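Local coordinates for protein endoglucanase family 5 (Clostridium acetobutylicum ATCC 824, PDB 6PZ7) that hydrolyses beta-glucan chains as a broad-specificity endoglucanase of glycoside hydrolase subfamily GH5_4, probably cutting internal glycosidic bonds of cellulose and related plant polysaccharides, at residues A[95-100]-A[140-145]; A[109-114]-A[160-165]; A[226-231]-A[275-280]. One frame throughout, in Å; residues are numbered along the deposited sequence. Where two conformers were deposited one is given.

Interaction 1 (A[95-100]-A[140-145]); sequences YAILNT and IFQTLN. Unlike the reference sequence in segment 140-145: Gln142 (reference Glu).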
loop_
_atom_site.group_PDB
_atom_site.type_symbol
_atom_site.label_atom_id
_atom_site.label_comp_id
_atom_site.label_asym_id
_atom_site.label_seq_id
_atom_site.Cartn_x
_atom_site.Cartn_y
_atom_site.Cartn_z
ATOM N N TYR A 95 -9.574 4.758 8.497
ATOM C CA TYR A 95 -8.929 5.296 7.306
ATOM C C TYR A 95 -8.997 4.280 6.187
ATOM O O TYR A 95 -8.857 3.075 6.425
ATOM C CB TYR A 95 -7.445 5.639 7.588
ATOM C CG TYR A 95 -7.286 6.861 8.444
ATOM C CD1 TYR A 95 -7.323 6.781 9.839
ATOM C CD2 TYR A 95 -7.104 8.108 7.874
ATOM C CE1 TYR A 95 -7.195 7.914 10.623
ATOM C CE2 TYR A 95 -6.988 9.254 8.650
ATOM C CZ TYR A 95 -7.062 9.153 10.022
ATOM O OH TYR A 95 -6.949 10.324 10.756
ATOM N N ALA A 96 -9.216 4.768 4.960
ATOM C CA ALA A 96 -9.178 3.969 3.748
ATOM C C ALA A 96 -8.062 4.524 2.872
ATOM O O ALA A 96 -7.993 5.743 2.663
ATOM C CB ALA A 96 -10.510 4.041 2.992
ATOM N N ILE A 97 -7.197 3.656 2.341
ATOM C CA ILE A 97 -6.189 4.029 1.341
ATOM C C ILE A 97 -6.647 3.476 0.007
ATOM O O ILE A 97 -6.834 2.262 -0.127
ATOM C CB ILE A 97 -4.781 3.498 1.697
ATOM C CG1 ILE A 97 -4.275 4.011 3.039
ATOM C CG2 ILE A 97 -3.801 3.877 0.554
ATOM C CD1 ILE A 97 -3.094 3.188 3.556
ATOM N N LEU A 98 -6.855 4.342 -0.976
ATOM C CA LEU A 98 -7.288 3.965 -2.317
ATOM C C LEU A 98 -6.138 4.243 -3.270
ATOM O O LEU A 98 -5.639 5.375 -3.309
ATOM C CB LEU A 98 -8.522 4.782 -2.701
ATOM C CG LEU A 98 -9.053 4.550 -4.101
ATOM C CD1 LEU A 98 -9.587 3.162 -4.297
ATOM C CD2 LEU A 98 -10.126 5.554 -4.464
ATOM N N ASN A 99 -5.737 3.241 -4.051
ATOM C CA ASN A 99 -4.553 3.408 -4.915
ATOM C C ASN A 99 -4.842 3.100 -6.380
ATOM O O ASN A 99 -5.979 2.843 -6.796
ATOM C CB ASN A 99 -3.350 2.610 -4.397
ATOM C CG ASN A 99 -3.406 1.134 -4.695
ATOM O OD1 ASN A 99 -4.314 0.656 -5.360
ATOM N ND2 ASN A 99 -2.401 0.390 -4.226
ATOM N N THR A 100 -3.765 3.176 -7.195
ATOM C CA THR A 100 -3.627 2.348 -8.385
ATOM C C THR A 100 -2.651 1.228 -8.049
ATOM O O THR A 100 -1.740 1.411 -7.239
ATOM C CB THR A 100 -3.144 3.131 -9.614
ATOM O OG1 THR A 100 -1.765 3.548 -9.470
ATOM C CG2 THR A 100 -4.002 4.362 -9.906
ATOM N N ILE A 140 -7.522 8.493 2.021
ATOM C CA ILE A 140 -6.178 8.826 1.550
ATOM C C ILE A 140 -6.020 8.232 0.158
ATOM O O ILE A 140 -6.440 7.083 -0.085
ATOM C CB ILE A 140 -5.150 8.202 2.522
ATOM C CG1 ILE A 140 -5.285 8.864 3.915
ATOM C CG2 ILE A 140 -3.730 8.323 1.989
ATOM C CD1 ILE A 140 -4.518 8.166 5.009
ATOM N N PHE A 141 -5.440 9.001 -0.768
ATOM C CA PHE A 141 -5.100 8.486 -2.084
ATOM C C PHE A 141 -3.636 8.072 -2.090
ATOM O O PHE A 141 -2.796 8.793 -1.560
ATOM C CB PHE A 141 -5.326 9.527 -3.198
ATOM C CG PHE A 141 -6.760 9.922 -3.449
ATOM C CD1 PHE A 141 -7.830 9.169 -3.050
ATOM C CD2 PHE A 141 -7.012 11.096 -4.114
ATOM C CE1 PHE A 141 -9.136 9.595 -3.303
ATOM C CE2 PHE A 141 -8.300 11.542 -4.345
ATOM C CZ PHE A 141 -9.364 10.778 -3.987
ATOM N N GLN A 142 -3.315 6.949 -2.728
ATOM C CA GLN A 142 -1.938 6.509 -2.929
ATOM C C GLN A 142 -1.747 6.475 -4.451
ATOM O O GLN A 142 -2.455 5.761 -5.165
ATOM C CB GLN A 142 -1.741 5.154 -2.286
ATOM C CG GLN A 142 -0.434 4.480 -2.607
ATOM C CD GLN A 142 -0.413 3.027 -2.143
ATOM O OE1 GLN A 142 -0.163 2.105 -2.966
ATOM N NE2 GLN A 142 -0.648 2.800 -0.925
ATOM N N THR A 143 -0.822 7.276 -4.955
ATOM C CA THR A 143 -0.761 7.533 -6.396
ATOM C C THR A 143 -0.484 6.290 -7.216
ATOM O O THR A 143 -1.119 6.071 -8.257
ATOM C CB THR A 143 0.303 8.603 -6.665
ATOM O OG1 THR A 143 1.528 8.149 -6.113
ATOM C CG2 THR A 143 -0.090 9.961 -6.098
ATOM N N LEU A 144 0.481 5.486 -6.760
ATOM C CA LEU A 144 1.046 4.350 -7.456
ATOM C C LEU A 144 1.381 3.306 -6.409
ATOM O O LEU A 144 1.664 3.636 -5.251
ATOM C CB LEU A 144 2.326 4.748 -8.188
ATOM C CG LEU A 144 2.240 5.907 -9.193
ATOM C CD1 LEU A 144 3.618 6.341 -9.611
ATOM C CD2 LEU A 144 1.423 5.461 -10.390
ATOM N N ASN A 145 1.427 2.031 -6.819
ATOM C CA ASN A 145 1.730 0.931 -5.896
ATOM C C ASN A 145 3.232 0.646 -5.859
ATOM O O ASN A 145 3.943 1.110 -4.961
ATOM C CB ASN A 145 0.932 -0.308 -6.324
ATOM C CG ASN A 145 1.319 -1.518 -5.530
ATOM O OD1 ASN A 145 1.428 -1.439 -4.319
ATOM N ND2 ASN A 145 1.501 -2.640 -6.173
HETATM O O HOH W 1 0.324 1.619 -9.633
#
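Ile97 and Leu98 run parallel to Ile140 and Phe141, and three nearly straight backbone hydrogen bonds hold the strands together. Ile140 N donates to Ala96 O at 2.9 Å, Leu98 N returns one to Ile140 O, and Gln142 N gives the third to Leu98 O. Ile97 and Ile140 lie on the same face as Asn99 and Gln142, while Leu98 and Phe141 share the other, with Leu98 CD2 4.3 Å from Phe141 CE1. Further along, Gln142, its CG anti to the backbone N (chi1 171°) and its chain extended beyond, lies alongside Asn99, both pointing the same way. Asn99 ND2 donates to Gln142 OE1 at 3.1 Å, almost in its own amide plane but from above the Gln142 carbonyl plane; the amide planes stand 70° apart. Ile97 CG2 rests against Gln142 NE2, 3.6 Å away, the side chains crossing. Next, Thr100 OG1 donates to Thr143 O at 2.9 Å, and a water donates to Thr100 OG1 while accepting from Asn145 N.

One shell out, Arg57 NH2 bonds both Gln142 OE1 and Asn145 OD1, and Val60 N bonds Asn99 OD1, so these buried amides are fixed in rotation. This is the pairing of strands 95-99 and 139-142 in a TIM barrel, joined through helix 111-132 as a beta-alpha-beta crossover; Asn145 begins the Asn-Glu-Pro motif, whose glutamate is the acid/base in family 5 relatives.

Interaction 2 (A[109-114]-A[160-165]); sequences PTYNKE and TAESRD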
loop_
_atom_site.group_PDB
_atom_site.type_symbol
_atom_site.label_atom_id
_atom_site.label_comp_id
_atom_site.label_asym_id
_atom_site.label_seq_id
_atom_site.Cartn_x
_atom_site.Cartn_y
_atom_site.Cartn_z
ATOM N N PRO A 109 7.838 3.643 -16.334
ATOM C CA PRO A 109 8.772 4.736 -15.978
ATOM C C PRO A 109 10.079 4.695 -16.762
ATOM O O PRO A 109 11.170 4.420 -16.237
ATOM C CB PRO A 109 8.968 4.533 -14.472
ATOM C CG PRO A 109 8.802 3.067 -14.281
ATOM C CD PRO A 109 7.642 2.705 -15.220
ATOM N N THR A 110 9.984 5.019 -18.057
ATOM C CA THR A 110 11.153 5.299 -18.898
ATOM C C THR A 110 10.938 6.654 -19.565
ATOM O O THR A 110 9.803 7.089 -19.766
ATOM C CB THR A 110 11.392 4.228 -19.986
ATOM O OG1 THR A 110 10.296 4.277 -20.903
ATOM C CG2 THR A 110 11.580 2.864 -19.408
ATOM N N TYR A 111 12.033 7.301 -19.982
ATOM C CA TYR A 111 11.892 8.555 -20.707
ATOM C C TYR A 111 11.119 8.343 -22.002
ATOM O O TYR A 111 10.292 9.186 -22.406
ATOM C CB TYR A 111 13.254 9.177 -21.014
ATOM C CG TYR A 111 14.035 9.582 -19.780
ATOM C CD1 TYR A 111 13.458 10.362 -18.765
ATOM C CD2 TYR A 111 15.356 9.177 -19.598
ATOM C CE1 TYR A 111 14.191 10.760 -17.678
ATOM C CE2 TYR A 111 16.070 9.545 -18.490
ATOM C CZ TYR A 111 15.502 10.340 -17.528
ATOM O OH TYR A 111 16.209 10.682 -16.414
ATOM N N ASN A 112 11.316 7.205 -22.644
ATOM C CA ASN A 112 10.652 6.934 -23.906
ATOM C C ASN A 112 9.137 6.826 -23.729
ATOM O O ASN A 112 8.394 7.328 -24.590
ATOM C CB ASN A 112 11.223 5.649 -24.475
ATOM C CG ASN A 112 10.502 5.177 -25.704
ATOM O OD1 ASN A 112 9.929 4.067 -25.695
ATOM N ND2 ASN A 112 10.518 5.957 -26.746
ATOM N N LYS A 113 8.660 6.180 -22.650
ATOM C CA LYS A 113 7.226 5.979 -22.429
ATOM C C LYS A 113 6.595 7.062 -21.571
ATOM O O LYS A 113 5.349 7.053 -21.406
ATOM C CB LYS A 113 6.955 4.623 -21.785
ATOM C CG LYS A 113 7.418 3.424 -22.614
ATOM C CD LYS A 113 6.576 3.107 -23.837
ATOM C CE LYS A 113 6.926 1.702 -24.354
ATOM N NZ LYS A 113 6.316 1.383 -25.686
ATOM N N GLU A 114 7.383 8.008 -21.064
ATOM C CA GLU A 114 6.912 8.940 -20.042
ATOM C C GLU A 114 5.717 9.757 -20.522
ATOM O O GLU A 114 4.750 9.930 -19.787
ATOM C CB GLU A 114 8.058 9.854 -19.624
ATOM C CG GLU A 114 7.708 10.938 -18.617
ATOM C CD GLU A 114 8.817 11.951 -18.497
ATOM O OE1 GLU A 114 10.004 11.574 -18.683
ATOM O OE2 GLU A 114 8.499 13.138 -18.259
ATOM N N THR A 160 16.683 2.279 -11.683
ATOM C CA THR A 160 17.781 2.998 -12.298
ATOM C C THR A 160 17.571 4.489 -12.100
ATOM O O THR A 160 16.471 4.938 -11.759
ATOM C CB THR A 160 17.902 2.706 -13.815
ATOM O OG1 THR A 160 16.758 3.224 -14.465
ATOM C CG2 THR A 160 18.058 1.203 -14.079
ATOM N N ALA A 161 18.612 5.262 -12.372
ATOM C CA ALA A 161 18.454 6.706 -12.287
ATOM C C ALA A 161 17.333 7.185 -13.202
ATOM O O ALA A 161 16.512 8.026 -12.810
ATOM C CB ALA A 161 19.772 7.372 -12.643
ATOM N N GLU A 162 17.247 6.646 -14.417
ATOM C CA GLU A 162 16.166 7.025 -15.340
ATOM C C GLU A 162 14.801 6.747 -14.741
ATOM O O GLU A 162 13.934 7.609 -14.726
ATOM C CB GLU A 162 16.325 6.237 -16.650
ATOM C CG GLU A 162 15.087 6.295 -17.536
ATOM C CD GLU A 162 15.211 5.595 -18.871
ATOM O OE1 GLU A 162 16.130 4.722 -19.035
ATOM O OE2 GLU A 162 14.422 5.834 -19.761
ATOM N N SER A 163 14.572 5.514 -14.273
ATOM C CA SER A 163 13.228 5.178 -13.824
ATOM C C SER A 163 12.861 5.899 -12.538
ATOM O O SER A 163 11.702 6.279 -12.349
ATOM C CB SER A 163 13.051 3.659 -13.726
ATOM O OG SER A 163 14.114 3.004 -12.999
ATOM N N ARG A 164 13.836 6.104 -11.641
ATOM C CA ARG A 164 13.563 6.889 -10.428
ATOM C C ARG A 164 13.157 8.321 -10.770
ATOM O O ARG A 164 12.238 8.894 -10.165
ATOM C CB ARG A 164 14.755 6.817 -9.478
ATOM C CG ARG A 164 14.978 5.435 -8.902
ATOM C CD ARG A 164 16.027 5.395 -7.833
ATOM N NE ARG A 164 17.379 5.758 -8.272
ATOM C CZ ARG A 164 18.301 4.915 -8.678
ATOM N NH1 ARG A 164 18.036 3.622 -8.770
ATOM N NH2 ARG A 164 19.498 5.369 -9.033
ATOM N N ASP A 165 13.832 8.912 -11.764
ATOM C CA ASP A 165 13.474 10.250 -12.236
ATOM C C ASP A 165 12.046 10.272 -12.757
ATOM O O ASP A 165 11.241 11.134 -12.370
ATOM C CB ASP A 165 14.492 10.666 -13.309
ATOM C CG ASP A 165 14.389 12.104 -13.730
ATOM O OD1 ASP A 165 13.779 12.958 -13.023
ATOM O OD2 ASP A 165 14.935 12.401 -14.817
HETATM O O HOH W 2 13.898 5.776 -22.386
#
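Tyr111 and Glu162 carry a polar, partly buried contact between the N-terminal ends of two neighbouring outer helices of the barrel, 111-132 and 161-180. The Glu162 chain is extended, with CG anti to the backbone N (chi1 166°), and this carries its carboxylate across to the start of the other helix. There OE2 accepts from Tyr111 N at 2.8 Å on its anti lone pair, a fairly straight bond. A water donates to the same Glu162 OE2 and accepts from Asn112 N, so the carboxylate oxygen serves two consecutive backbone N-H groups, one directly and one through the water.

On its way Glu162 slides past the phenol ring in the opposite direction. Its CG sits over one face, 3.8 Å from the centroid of the Tyr111 ring, in a CH-pi contact. At the far end of that ring Tyr111 OH donates to Asp165 OD2 at 2.7 Å, on the anti lone pair of that oxygen; OD2 lies in the ring plane at its edge, while the carboxylate plane is turned 79° from the ring. Thr110, the N-cap residue, takes Lys113 N on its OG1, 3.1 Å away. Beside it Pro109 packs on the second helix, with Pro109 O 3.3 Å from Ser163 CA in a CA-H...O contact. That buried carbonyl has no hydrogen-bond partner in the model.

The chemistry is that of an acid side chain at a helix start: the negative Glu162 meets amide N-H groups at the positive end of helix 111-132, which probably stabilises its charge.

Interaction 3 (A[226-231]-A[275-280]); sequences YSFAMD and KNNESS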
loop_
_atom_site.group_PDB
_atom_site.type_symbol
_atom_site.label_atom_id
_atom_site.label_comp_id
_atom_site.label_asym_id
_atom_site.label_seq_id
_atom_site.Cartn_x
_atom_site.Cartn_y
_atom_site.Cartn_z
ATOM N N TYR A 226 13.510 -10.885 4.291
ATOM C CA TYR A 226 13.046 -11.564 3.089
ATOM C C TYR A 226 13.015 -13.081 3.225
ATOM O O TYR A 226 12.028 -13.746 2.854
ATOM C CB TYR A 226 13.948 -11.160 1.915
ATOM C CG TYR A 226 13.666 -11.920 0.638
ATOM C CD1 TYR A 226 14.389 -13.045 0.314
ATOM C CD2 TYR A 226 12.649 -11.514 -0.219
ATOM C CE1 TYR A 226 14.136 -13.760 -0.858
ATOM C CE2 TYR A 226 12.373 -12.230 -1.390
ATOM C CZ TYR A 226 13.123 -13.336 -1.689
ATOM O OH TYR A 226 12.862 -14.035 -2.861
ATOM N N SER A 227 14.097 -13.669 3.712
ATOM C CA SER A 227 14.176 -15.121 3.698
ATOM C C SER A 227 13.094 -15.756 4.564
ATOM O O SER A 227 12.502 -16.773 4.182
ATOM C CB SER A 227 15.575 -15.574 4.138
ATOM O OG SER A 227 16.550 -15.211 3.159
ATOM N N PHE A 228 12.842 -15.190 5.732
ATOM C CA PHE A 228 11.775 -15.679 6.604
ATOM C C PHE A 228 10.395 -15.324 6.047
ATOM O O PHE A 228 9.468 -16.149 6.022
ATOM C CB PHE A 228 11.929 -15.051 7.986
ATOM C CG PHE A 228 10.790 -15.367 8.925
ATOM C CD1 PHE A 228 9.712 -14.485 9.071
ATOM C CD2 PHE A 228 10.792 -16.561 9.647
ATOM C CE1 PHE A 228 8.684 -14.783 9.914
ATOM C CE2 PHE A 228 9.751 -16.855 10.491
ATOM C CZ PHE A 228 8.685 -15.974 10.619
ATOM N N ALA A 229 10.207 -14.072 5.644
ATOM C CA ALA A 229 8.870 -13.531 5.440
ATOM C C ALA A 229 8.310 -13.907 4.080
ATOM O O ALA A 229 7.098 -14.179 3.960
ATOM C CB ALA A 229 8.923 -12.014 5.588
ATOM N N MET A 230 9.122 -13.848 3.018
ATOM C CA MET A 230 8.654 -14.057 1.653
ATOM C C MET A 230 9.076 -15.371 1.029
ATOM O O MET A 230 8.324 -15.934 0.244
ATOM C CB MET A 230 9.134 -12.944 0.705
ATOM C CG MET A 230 8.735 -11.539 1.034
ATOM S SD MET A 230 8.965 -10.399 -0.359
ATOM C CE MET A 230 7.382 -10.444 -1.124
ATOM N N ASP A 231 10.284 -15.829 1.310
ATOM C CA ASP A 231 10.871 -16.933 0.551
ATOM C C ASP A 231 10.353 -18.273 1.047
ATOM O O ASP A 231 10.629 -18.644 2.195
ATOM C CB ASP A 231 12.401 -16.879 0.671
ATOM C CG ASP A 231 13.107 -17.861 -0.242
ATOM O OD1 ASP A 231 12.436 -18.673 -0.901
ATOM O OD2 ASP A 231 14.359 -17.803 -0.264
ATOM N N LYS A 275 4.405 -20.716 7.211
ATOM C CA LYS A 275 5.301 -21.865 7.227
ATOM C C LYS A 275 5.029 -22.719 8.461
ATOM O O LYS A 275 5.951 -23.255 9.089
ATOM C CB LYS A 275 6.761 -21.438 7.185
ATOM C CG LYS A 275 7.184 -20.649 5.943
ATOM C CD LYS A 275 8.617 -20.110 6.087
ATOM C CE LYS A 275 9.084 -19.468 4.789
ATOM N NZ LYS A 275 10.315 -18.637 4.996
ATOM N N ASN A 276 3.770 -22.848 8.859
ATOM C CA ASN A 276 3.393 -23.586 10.065
ATOM C C ASN A 276 4.173 -23.090 11.275
ATOM O O ASN A 276 4.705 -23.878 12.077
ATOM C CB ASN A 276 3.604 -25.102 9.899
ATOM C CG ASN A 276 2.496 -25.778 9.167
ATOM O OD1 ASN A 276 1.327 -25.498 9.397
ATOM N ND2 ASN A 276 2.854 -26.692 8.269
ATOM N N ASN A 277 4.239 -21.773 11.416
ATOM C CA ASN A 277 5.224 -21.129 12.282
ATOM C C ASN A 277 4.633 -19.875 12.909
ATOM O O ASN A 277 5.277 -18.825 12.969
ATOM C CB ASN A 277 6.518 -20.818 11.518
ATOM C CG ASN A 277 6.291 -19.842 10.377
ATOM O OD1 ASN A 277 5.200 -19.739 9.817
ATOM N ND2 ASN A 277 7.353 -19.157 9.980
ATOM N N GLU A 278 3.391 -19.967 13.382
ATOM C CA GLU A 278 2.689 -18.776 13.876
ATOM C C GLU A 278 3.476 -18.058 14.961
ATOM O O GLU A 278 3.481 -16.819 15.000
ATOM C CB GLU A 278 1.273 -19.116 14.388
ATOM C CG GLU A 278 0.515 -17.820 14.803
ATOM C CD GLU A 278 -0.874 -18.068 15.299
ATOM O OE1 GLU A 278 -1.266 -19.251 15.466
ATOM O OE2 GLU A 278 -1.583 -17.093 15.533
ATOM N N SER A 279 4.143 -18.794 15.856
ATOM C CA SER A 279 4.862 -18.147 16.947
ATOM C C SER A 279 5.962 -17.234 16.422
ATOM O O SER A 279 6.141 -16.112 16.904
ATOM C CB SER A 279 5.459 -19.217 17.856
ATOM O OG SER A 279 4.446 -20.052 18.354
ATOM N N SER A 280 6.750 -17.728 15.474
ATOM C CA SER A 280 7.792 -16.886 14.882
ATOM C C SER A 280 7.195 -15.697 14.149
ATOM O O SER A 280 7.741 -14.588 14.195
ATOM C CB SER A 280 8.643 -17.707 13.903
ATOM O OG SER A 280 9.576 -18.546 14.586
HETATM O O HOH W 3 7.194 -17.257 7.674
#
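Ser227 is the first residue of 226-231 to come near Lys275, its O lying 3.0 Å from Lys275 NZ. The extended Lys275 chain comes from the loop ahead of helix 278-294 and meets this segment through backbone carbonyl oxygens, of Ser227 and Phe228 in helix 226-229 and of Asp231 after it. Next is Phe228, which meets the second segment with both backbone and ring. Its O accepts from Lys275 NZ at 2.8 Å, the ammonium standing above the carbonyl plane, and the same oxygen takes a hydrogen from a water that in turn accepts from Asn277 ND2. The ring is swung out with CG anti to the backbone N (chi1 174°), toward the helix that begins after Asn277. Ring and amide meet tip to tip, with Phe228 CE2 3.4 Å from Asn277 ND2 and the two planes 46° apart. Ser280 CB packs against the same ring end, 3.7 Å from Phe228 CE2, and the bridging water lies over one face of the ring, toward its rim. Asp231 closes the segment: its O accepts from Lys275 NZ at 2.8 Å, whereas its carboxylate pairs with Lys233.

On the partner side, Asn277 OD1 takes Lys275 N at 2.9 Å and its ND2 also donates to Ser236 O, which fixes the amide facing Phe228. Ser280 OG is bonded to Trp238 N, and the ring of Trp238 meets that of Phe228. The contact thus ties together the loops that follow strands 216-221 and 265-270 of the barrel.

Lys275 NZ has a further partner in Thr235 O, so three hydrogen-bonded carbonyls surround the ammonium. No carboxylate of the two segments touches it: its positive charge is probably stabilised by the dipoles of these peptide carbonyls, among them one of helix 226-229.

From the N terminus, the chain passes strand 95-99, then the start of helix 111-132, before strand 139-142 returns beside the first strand and interaction 1 closes a loop that contains that whole helix. The start of helix 161-180 then comes back to residues 109-114, so interaction 2 closes a second loop that crosses the first. One pairs two barrel strands near the core and the other joins the two outer helices that follow those strands; their centres lie about 22 Å apart. Interaction 3 opens only later and stands in series, joining the loops beyond strands 216-221 and 265-270, its centre about 35 Å from that of interaction 2.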